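Long-range contacts in antigen 43 (Escherichia coli, PDB 4KH3), which mediates Escherichia coli self-association, probably clumping cells into aggregates and biofilms through Velcro-like contacts between the exported domains of this autotransporter: residues 268-273 against 301-306; 288-293 against 307-312; 24-29 against 52-57. One frame throughout, in Å; residues are numbered along the deposited sequence.

Contact 1. Residues 268-273 against 301-306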
loop_
_atom_site.group_PDB
_atom_site.type_symbol
_atom_site.label_atom_id
_atom_site.label_comp_id
_atom_site.label_asym_id
_atom_site.label_seq_id
_atom_site.Cartn_x
_atom_site.Cartn_y
_atom_site.Cartn_z
ATOM N N THR A 268 -3.907 4.935 7.678
ATOM C CA THR A 268 -4.446 6.270 7.472
ATOM C C THR A 268 -3.822 7.286 8.434
ATOM O O THR A 268 -2.847 6.993 9.128
ATOM C CB THR A 268 -5.988 6.260 7.586
ATOM O OG1 THR A 268 -6.526 7.479 7.070
ATOM C CG2 THR A 268 -6.439 6.053 9.028
ATOM N N SER A 269 -4.378 8.491 8.461
ATOM C CA SER A 269 -3.882 9.518 9.359
ATOM C C SER A 269 -5.033 10.423 9.742
ATOM O O SER A 269 -6.169 10.235 9.291
ATOM C CB SER A 269 -2.783 10.335 8.683
ATOM O OG SER A 269 -3.346 11.156 7.674
ATOM N N THR A 270 -4.733 11.425 10.557
ATOM C CA THR A 270 -5.772 12.293 11.087
ATOM C C THR A 270 -6.217 13.291 10.033
ATOM O O THR A 270 -7.179 14.022 10.226
ATOM C CB THR A 270 -5.307 12.990 12.378
ATOM O OG1 THR A 270 -3.975 13.472 12.196
ATOM C CG2 THR A 270 -5.286 12.007 13.534
ATOM N N ALA A 271 -5.521 13.308 8.901
ATOM C CA ALA A 271 -5.900 14.168 7.780
ATOM C C ALA A 271 -6.876 13.475 6.817
ATOM O O ALA A 271 -7.260 14.046 5.798
ATOM C CB ALA A 271 -4.652 14.649 7.026
ATOM N N ALA A 272 -7.272 12.249 7.138
ATOM C CA ALA A 272 -8.234 11.518 6.307
ATOM C C ALA A 272 -9.583 11.401 7.007
ATOM O O ALA A 272 -9.705 11.693 8.199
ATOM C CB ALA A 272 -7.695 10.125 5.959
ATOM N N THR A 273 -10.595 10.971 6.265
ATOM C CA THR A 273 -11.906 10.701 6.851
ATOM C C THR A 273 -12.247 9.220 6.723
ATOM O O THR A 273 -12.355 8.694 5.617
ATOM C CB THR A 273 -13.001 11.498 6.160
ATOM O OG1 THR A 273 -12.652 12.886 6.184
ATOM C CG2 THR A 273 -14.341 11.279 6.873
ATOM N N LEU A 301 -1.655 4.258 11.949
ATOM C CA LEU A 301 -2.309 5.555 12.110
ATOM C C LEU A 301 -1.265 6.609 12.424
ATOM O O LEU A 301 -0.527 6.483 13.399
ATOM C CB LEU A 301 -3.337 5.518 13.245
ATOM C CG LEU A 301 -3.992 6.872 13.568
ATOM C CD1 LEU A 301 -4.825 7.387 12.400
ATOM C CD2 LEU A 301 -4.853 6.765 14.816
ATOM N N ASP A 302 -1.180 7.630 11.585
ATOM C CA ASP A 302 -0.297 8.753 11.854
ATOM C C ASP A 302 -1.124 9.857 12.489
ATOM O O ASP A 302 -2.093 10.331 11.896
ATOM C CB ASP A 302 0.347 9.278 10.569
ATOM C CG ASP A 302 1.265 8.261 9.910
ATOM O OD1 ASP A 302 1.682 7.296 10.574
ATOM O OD2 ASP A 302 1.579 8.432 8.719
ATOM N N VAL A 303 -0.760 10.246 13.705
ATOM C CA VAL A 303 -1.415 11.373 14.353
ATOM C C VAL A 303 -0.572 12.619 14.119
ATOM O O VAL A 303 0.519 12.773 14.666
ATOM C CB VAL A 303 -1.687 11.108 15.849
ATOM C CG1 VAL A 303 -2.359 12.301 16.499
ATOM C CG2 VAL A 303 -2.565 9.877 15.993
ATOM N N LEU A 304 -1.074 13.489 13.260
ATOM C CA LEU A 304 -0.332 14.666 12.850
ATOM C C LEU A 304 -0.387 15.779 13.890
ATOM O O LEU A 304 -1.198 15.757 14.819
ATOM C CB LEU A 304 -0.862 15.173 11.513
ATOM C CG LEU A 304 -0.958 14.114 10.408
ATOM C CD1 LEU A 304 -1.407 14.751 9.111
ATOM C CD2 LEU A 304 0.369 13.399 10.225
ATOM N N SER A 305 0.494 16.750 13.718
ATOM C CA SER A 305 0.587 17.881 14.622
ATOM C C SER A 305 -0.757 18.592 14.759
ATOM O O SER A 305 -1.368 18.986 13.759
ATOM C CB SER A 305 1.649 18.858 14.115
ATOM O OG SER A 305 1.734 19.975 14.978
ATOM N N GLY A 306 -1.217 18.741 15.996
ATOM C CA GLY A 306 -2.448 19.455 16.264
ATOM C C GLY A 306 -3.660 18.546 16.329
ATOM O O GLY A 306 -4.783 19.004 16.547
HETATM O O HOH W 1 -0.363 6.166 7.820
#
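Thr270 and Leu304 meet where two parallel strands, on adjacent coils of the autotransporter beta-helix, end, one in a turn and the other in a loop. Before that point the pairing is regular: Asp302 N donates to Thr268 O at 3.0 Å, and on the face shared by Thr268 and Leu301, Thr268 CG2 lies alongside Leu301 CD1, 4.0 Å apart. The next bond, Thr270 N to Asp302 O at 3.2 Å, is more bent, with an angle of 135° at the hydrogen. Thr270 then continues the pairing with its side chain. Thr270 CB lies 4.2 Å from Asp302 O. From it Thr270 CG2 turns to Val303 CA, 4.0 Å away, while Thr270 OG1, set between the backbone N and the carbonyl carbon (chi1 44°), accepts a nearly straight bond of 3.1 Å from Leu304 N. A side-chain oxygen thus takes the place of a strand carbonyl. Leu304 slides past Thr270 in the opposite direction, and Leu304 CD1 stops 3.9 Å from Ala271 CB. Residues 269-272 form a type I turn, steadied by an ST turn in which Ser269 OG accepts from Ala271 N. Outside the pair, Thr268 OG1 bonds to Val249 O and Asp302 OD1 makes a salt bridge with Arg300. A water donates to Thr268 O at 2.9 Å and, weakly, to Asp302 OD2.

Contact 2. Residues 288-293 against 307-312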
loop_
_atom_site.group_PDB
_atom_site.type_symbol
_atom_site.label_atom_id
_atom_site.label_comp_id
_atom_site.label_asym_id
_atom_site.label_seq_id
_atom_site.Cartn_x
_atom_site.Cartn_y
_atom_site.Cartn_z
ATOM N N GLY A 288 -9.853 15.627 11.937
ATOM C CA GLY A 288 -8.626 15.696 12.706
ATOM C C GLY A 288 -8.644 14.885 13.981
ATOM O O GLY A 288 -7.693 14.930 14.754
ATOM N N LYS A 289 -9.720 14.137 14.209
ATOM C CA LYS A 289 -9.845 13.373 15.452
ATOM C C LYS A 289 -10.139 11.884 15.214
ATOM O O LYS A 289 -11.076 11.526 14.498
ATOM C CB LYS A 289 -10.919 14.004 16.335
ATOM C CG LYS A 289 -11.400 13.133 17.474
ATOM C CD LYS A 289 -10.448 13.126 18.642
ATOM C CE LYS A 289 -11.215 12.873 19.942
ATOM N NZ LYS A 289 -11.921 11.563 19.935
ATOM N N ALA A 290 -9.331 11.024 15.823
ATOM C CA ALA A 290 -9.515 9.573 15.730
ATOM C C ALA A 290 -10.052 8.981 17.033
ATOM O O ALA A 290 -9.682 9.419 18.122
ATOM C CB ALA A 290 -8.194 8.887 15.338
ATOM N N ASP A 291 -10.923 7.988 16.924
ATOM C CA ASP A 291 -11.400 7.278 18.106
ATOM C C ASP A 291 -11.652 5.795 17.809
ATOM O O ASP A 291 -12.315 5.457 16.824
ATOM C CB ASP A 291 -12.669 7.937 18.666
ATOM C CG ASP A 291 -13.176 7.254 19.934
ATOM O OD1 ASP A 291 -12.352 6.791 20.750
ATOM O OD2 ASP A 291 -14.405 7.172 20.116
ATOM N N ASN A 292 -11.115 4.931 18.673
ATOM C CA ASN A 292 -11.297 3.476 18.607
ATOM C C ASN A 292 -10.682 2.825 17.367
ATOM O O ASN A 292 -11.140 1.784 16.897
ATOM C CB ASN A 292 -12.771 3.076 18.767
ATOM C CG ASN A 292 -12.947 1.589 19.057
ATOM O OD1 ASN A 292 -12.088 0.958 19.684
ATOM N ND2 ASN A 292 -14.051 1.020 18.583
ATOM N N VAL A 293 -9.636 3.442 16.840
ATOM C CA VAL A 293 -8.909 2.852 15.738
ATOM C C VAL A 293 -8.185 1.588 16.232
ATOM O O VAL A 293 -7.527 1.595 17.273
ATOM C CB VAL A 293 -7.945 3.868 15.090
ATOM C CG1 VAL A 293 -6.983 3.171 14.161
ATOM C CG2 VAL A 293 -8.743 4.942 14.337
ATOM N N HIS A 307 -3.435 17.249 16.163
ATOM C CA HIS A 307 -4.545 16.309 16.103
ATOM C C HIS A 307 -4.509 15.256 17.186
ATOM O O HIS A 307 -3.523 15.134 17.914
ATOM C CB HIS A 307 -4.654 15.722 14.699
ATOM C CG HIS A 307 -5.062 16.750 13.688
ATOM N ND1 HIS A 307 -4.412 16.923 12.488
ATOM C CD2 HIS A 307 -6.029 17.692 13.733
ATOM C CE1 HIS A 307 -4.971 17.926 11.833
ATOM N NE2 HIS A 307 -5.962 18.404 12.563
ATOM N N THR A 308 -5.593 14.502 17.297
ATOM C CA THR A 308 -5.802 13.655 18.461
ATOM C C THR A 308 -6.352 12.279 18.097
ATOM O O THR A 308 -7.177 12.150 17.195
ATOM C CB THR A 308 -6.776 14.336 19.459
ATOM O OG1 THR A 308 -6.327 15.671 19.727
ATOM C CG2 THR A 308 -6.844 13.563 20.770
ATOM N N ALA A 309 -5.893 11.257 18.813
ATOM C CA ALA A 309 -6.480 9.927 18.730
ATOM C C ALA A 309 -6.773 9.414 20.138
ATOM O O ALA A 309 -5.924 9.499 21.032
ATOM C CB ALA A 309 -5.537 8.974 18.003
ATOM N N THR A 310 -7.971 8.878 20.336
ATOM C CA THR A 310 -8.331 8.285 21.616
ATOM C C THR A 310 -8.670 6.803 21.439
ATOM O O THR A 310 -9.161 6.394 20.392
ATOM C CB THR A 310 -9.535 9.012 22.216
ATOM O OG1 THR A 310 -10.624 8.969 21.284
ATOM C CG2 THR A 310 -9.182 10.466 22.477
ATOM N N ASN A 311 -8.394 5.999 22.460
ATOM C CA ASN A 311 -8.736 4.578 22.438
ATOM C C ASN A 311 -8.133 3.812 21.253
ATOM O O ASN A 311 -8.809 2.996 20.622
ATOM C CB ASN A 311 -10.257 4.395 22.444
ATOM C CG ASN A 311 -10.904 4.929 23.697
ATOM O OD1 ASN A 311 -10.450 4.654 24.808
ATOM N ND2 ASN A 311 -11.972 5.706 23.527
ATOM N N THR A 312 -6.873 4.082 20.937
ATOM C CA THR A 312 -6.226 3.373 19.846
ATOM C C THR A 312 -5.677 2.050 20.354
ATOM O O THR A 312 -4.915 2.016 21.321
ATOM C CB THR A 312 -5.078 4.182 19.235
ATOM O OG1 THR A 312 -5.570 5.451 18.788
ATOM C CG2 THR A 312 -4.484 3.436 18.059
HETATM O O HOH W 2 -9.739 0.326 20.388
HETATM O O HOH W 3 -8.074 5.972 17.881
#
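The His307 ring lays one face over Gly288, whose CA sits 3.4 Å above the ring plane, offset toward the rim, in a CH-pi contact. Gly288 brings no side chain to this spot, so the imidazole can lie close against the backbone, at the start of two short parallel strands, 289-291 and 308-310, on adjacent coils of the beta-helix. On the face carrying Lys289, Asp291 and Thr310, polar groups form a chain. Lys289, bent at chi2 and chi4, curls over Thr308 with Lys289 CD 4.0 Å from Thr308 CB, and Lys289 NZ donates to Thr310 OG1 at 3.2 Å. Thr310 OG1 in turn donates to Asp291 OD1 at 2.8 Å, coming from above the carboxylate plane, 51° out of it. A second donor, Asn311 ND2, meets Asp291 OD1 on its syn lone pair at 3.0 Å. Two bonds therefore grip OD1, and the lysine charge may help stabilise the carboxylate through the threonine. A malonate ion, probably from the crystallisation liquor, also lies about 3 Å from the Asp291 side chain. On the other face Ala290 CB and Ala309 CB pack 3.8 Å apart. Backbone bonds join the strands, such as Ala290 N to Thr308 O at 2.8 Å. At the far end Asn292 and Asn311, both with positive phi, turn the two coils in step; Asn311 OD1 bonds onward to Thr330 OG1. Both alanines rest on Leu301 of strand 300-303, while the pair is flanked by the antiparallel strand 281-286 beside 289-291 and by the parallel strand 327-333 beside 308-310.

Contact 3. Residues 24-29 against 52-57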
loop_
_atom_site.group_PDB
_atom_site.type_symbol
_atom_site.label_atom_id
_atom_site.label_comp_id
_atom_site.label_asym_id
_atom_site.label_seq_id
_atom_site.Cartn_x
_atom_site.Cartn_y
_atom_site.Cartn_z
ATOM N N ASN A 24 -13.332 -4.293 -49.446
ATOM C CA ASN A 24 -14.390 -4.388 -48.461
ATOM C C ASN A 24 -15.091 -5.723 -48.611
ATOM O O ASN A 24 -15.268 -6.207 -49.722
ATOM C CB ASN A 24 -15.416 -3.271 -48.649
ATOM C CG ASN A 24 -14.805 -1.904 -48.569
ATOM O OD1 ASN A 24 -14.575 -1.373 -47.481
ATOM N ND2 ASN A 24 -14.554 -1.306 -49.726
ATOM N N GLN A 25 -15.491 -6.318 -47.495
ATOM C CA GLN A 25 -16.423 -7.433 -47.538
ATOM C C GLN A 25 -17.624 -7.029 -46.718
ATOM O O GLN A 25 -17.499 -6.756 -45.526
ATOM C CB GLN A 25 -15.797 -8.694 -46.962
ATOM C CG GLN A 25 -16.770 -9.869 -46.811
ATOM C CD GLN A 25 -16.086 -11.090 -46.205
ATOM O OE1 GLN A 25 -15.640 -11.064 -45.056
ATOM N NE2 GLN A 25 -15.972 -12.150 -46.986
ATOM N N PHE A 26 -18.783 -6.957 -47.361
ATOM C CA PHE A 26 -20.002 -6.559 -46.674
ATOM C C PHE A 26 -20.829 -7.799 -46.367
ATOM O O PHE A 26 -21.352 -8.457 -47.269
ATOM C CB PHE A 26 -20.811 -5.576 -47.522
ATOM C CG PHE A 26 -20.062 -4.333 -47.893
ATOM C CD1 PHE A 26 -19.903 -3.301 -46.975
ATOM C CD2 PHE A 26 -19.537 -4.178 -49.175
ATOM C CE1 PHE A 26 -19.216 -2.130 -47.318
ATOM C CE2 PHE A 26 -18.848 -3.017 -49.534
ATOM C CZ PHE A 26 -18.688 -1.990 -48.603
ATOM N N VAL A 27 -20.944 -8.124 -45.085
ATOM C CA VAL A 27 -21.550 -9.387 -44.693
ATOM C C VAL A 27 -22.932 -9.172 -44.119
ATOM O O VAL A 27 -23.089 -8.543 -43.070
ATOM C CB VAL A 27 -20.699 -10.117 -43.655
ATOM C CG1 VAL A 27 -21.244 -11.512 -43.420
ATOM C CG2 VAL A 27 -19.250 -10.158 -44.100
ATOM N N SER A 28 -23.930 -9.686 -44.828
ATOM C CA SER A 28 -25.290 -9.687 -44.335
ATOM C C SER A 28 -25.670 -11.122 -43.994
ATOM O O SER A 28 -26.651 -11.375 -43.293
ATOM C CB SER A 28 -26.242 -9.097 -45.379
ATOM O OG SER A 28 -26.127 -7.686 -45.420
ATOM N N GLY A 29 -24.891 -12.061 -44.509
ATOM C CA GLY A 29 -25.051 -13.457 -44.146
ATOM C C GLY A 29 -23.963 -13.835 -43.165
ATOM O O GLY A 29 -23.730 -13.124 -42.186
ATOM N N GLY A 52 -11.967 -3.425 -45.243
ATOM C CA GLY A 52 -12.266 -4.163 -44.034
ATOM C C GLY A 52 -13.469 -5.081 -44.183
ATOM O O GLY A 52 -14.112 -5.129 -45.243
ATOM N N GLN A 53 -13.752 -5.831 -43.120
ATOM C CA GLN A 53 -14.912 -6.707 -43.082
ATOM C C GLN A 53 -15.999 -5.983 -42.315
ATOM O O GLN A 53 -15.820 -5.665 -41.143
ATOM C CB GLN A 53 -14.571 -8.022 -42.380
ATOM C CG GLN A 53 -15.686 -9.054 -42.407
ATOM C CD GLN A 53 -15.338 -10.330 -41.631
ATOM O OE1 GLN A 53 -15.018 -10.278 -40.439
ATOM N NE2 GLN A 53 -15.403 -11.480 -42.309
ATOM N N TRP A 54 -17.107 -5.702 -42.988
ATOM C CA TRP A 54 -18.227 -4.982 -42.396
ATOM C C TRP A 54 -19.312 -5.994 -42.098
ATOM O O TRP A 54 -19.912 -6.559 -43.015
ATOM C CB TRP A 54 -18.754 -3.905 -43.363
ATOM C CG TRP A 54 -17.683 -2.959 -43.829
ATOM C CD1 TRP A 54 -16.724 -3.208 -44.771
ATOM C CD2 TRP A 54 -17.440 -1.625 -43.356
ATOM N NE1 TRP A 54 -15.904 -2.114 -44.918
ATOM C CE2 TRP A 54 -16.320 -1.128 -44.062
ATOM C CE3 TRP A 54 -18.059 -0.803 -42.408
ATOM C CZ2 TRP A 54 -15.807 0.153 -43.850
ATOM C CZ3 TRP A 54 -17.548 0.478 -42.197
ATOM C CH2 TRP A 54 -16.435 0.941 -42.919
ATOM N N ILE A 55 -19.544 -6.259 -40.820
ATOM C CA ILE A 55 -20.610 -7.174 -40.452
ATOM C C ILE A 55 -21.826 -6.301 -40.262
ATOM O O ILE A 55 -21.885 -5.507 -39.327
ATOM C CB ILE A 55 -20.321 -7.935 -39.143
ATOM C CG1 ILE A 55 -18.902 -8.519 -39.152
ATOM C CG2 ILE A 55 -21.346 -9.025 -38.941
ATOM C CD1 ILE A 55 -18.646 -9.535 -40.264
ATOM N N LYS A 56 -22.788 -6.430 -41.163
ATOM C CA LYS A 56 -23.943 -5.547 -41.144
ATOM C C LYS A 56 -25.077 -6.114 -40.310
ATOM O O LYS A 56 -25.015 -7.259 -39.848
ATOM C CB LYS A 56 -24.417 -5.271 -42.574
ATOM C CG LYS A 56 -23.289 -4.829 -43.500
ATOM C CD LYS A 56 -23.800 -4.460 -44.882
ATOM C CE LYS A 56 -24.666 -3.206 -44.823
ATOM N NZ LYS A 56 -23.954 -2.063 -44.152
ATOM N N ALA A 57 -26.115 -5.304 -40.133
ATOM C CA ALA A 57 -27.305 -5.714 -39.400
ATOM C C ALA A 57 -27.792 -7.106 -39.836
ATOM O O ALA A 57 -28.077 -7.353 -41.013
ATOM C CB ALA A 57 -28.408 -4.664 -39.570
HETATM O O HOH W 4 -28.519 -9.687 -42.566
#
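Phe26 and Trp54 lie side by side in an offset stack on one face of two parallel strands, the phenyl and the five-membered ring 4.9 Å apart between centroids and 28° from parallel. Phe26 CE1 comes over the indole face toward its rim, 3.7 Å from Trp54 CD1. The indole is also held at its edge: Trp54 NE1 donates to Asn24 OD1 at 3.0 Å, with the oxygen tilted 25° from the ring plane, and Gln25 O lies in plane at the edge. Beyond the rings, the aliphatic part of Lys56 extends along Phe26 and Ser28, its CD 4.1 Å from Phe26 CB. On the other, buried face Gln25 and Gln53 run alongside one another. Each has CG anti to the backbone N and an extended chain, which brings the two amides to the same height with their planes only 15° apart. Gln53 NE2 donates to Gln25 OE1 at 2.8 Å, with the acceptor oxygen close to the plane of the Gln53 amide. Beside them Val27 CG2 packs on Ile55 CD1 at 3.9 Å. Four backbone bonds set this register, from Gln25 N to Gly52 O at one end to Lys56 N and Val27 O at the other, 2.9 Å apart. Further out, Asp5 OD1 fixes Asn24 through ND2, while Gln53 OE1 bonds to Thr64 OG1 and Gln72 NE2, so the buried row of amides continues onto the next coil. Stacking of like residues in this way is characteristic of parallel beta-helices. Strand 5-8 flanks 24-27 and strand 71-74 flanks 52-55, both parallel, and Ala31 of strand 30-32 packs against the two glutamines from across the coil.

In the fold
Contacts 1 and 2 belong to the same part of the beta-helix, their centres about 9 Å apart. Strand 300-303 leads directly into strand 308-310, and the segments alternate along the chain. Val303 CG2 meets Ala309 CB at 3.7 Å, both residues buried, so the strand pairs on two sides of the coil share a packed interior; near the strand ends Thr270 OG1 lies 3.4 Å from His307 CB. Contact 3 lies near the N-terminal end, its centre about 60 Å from that of contact 1 and about 65 Å from that of contact 2. It lies on the same run of parallel strands as contact 1, but pairs over a longer length.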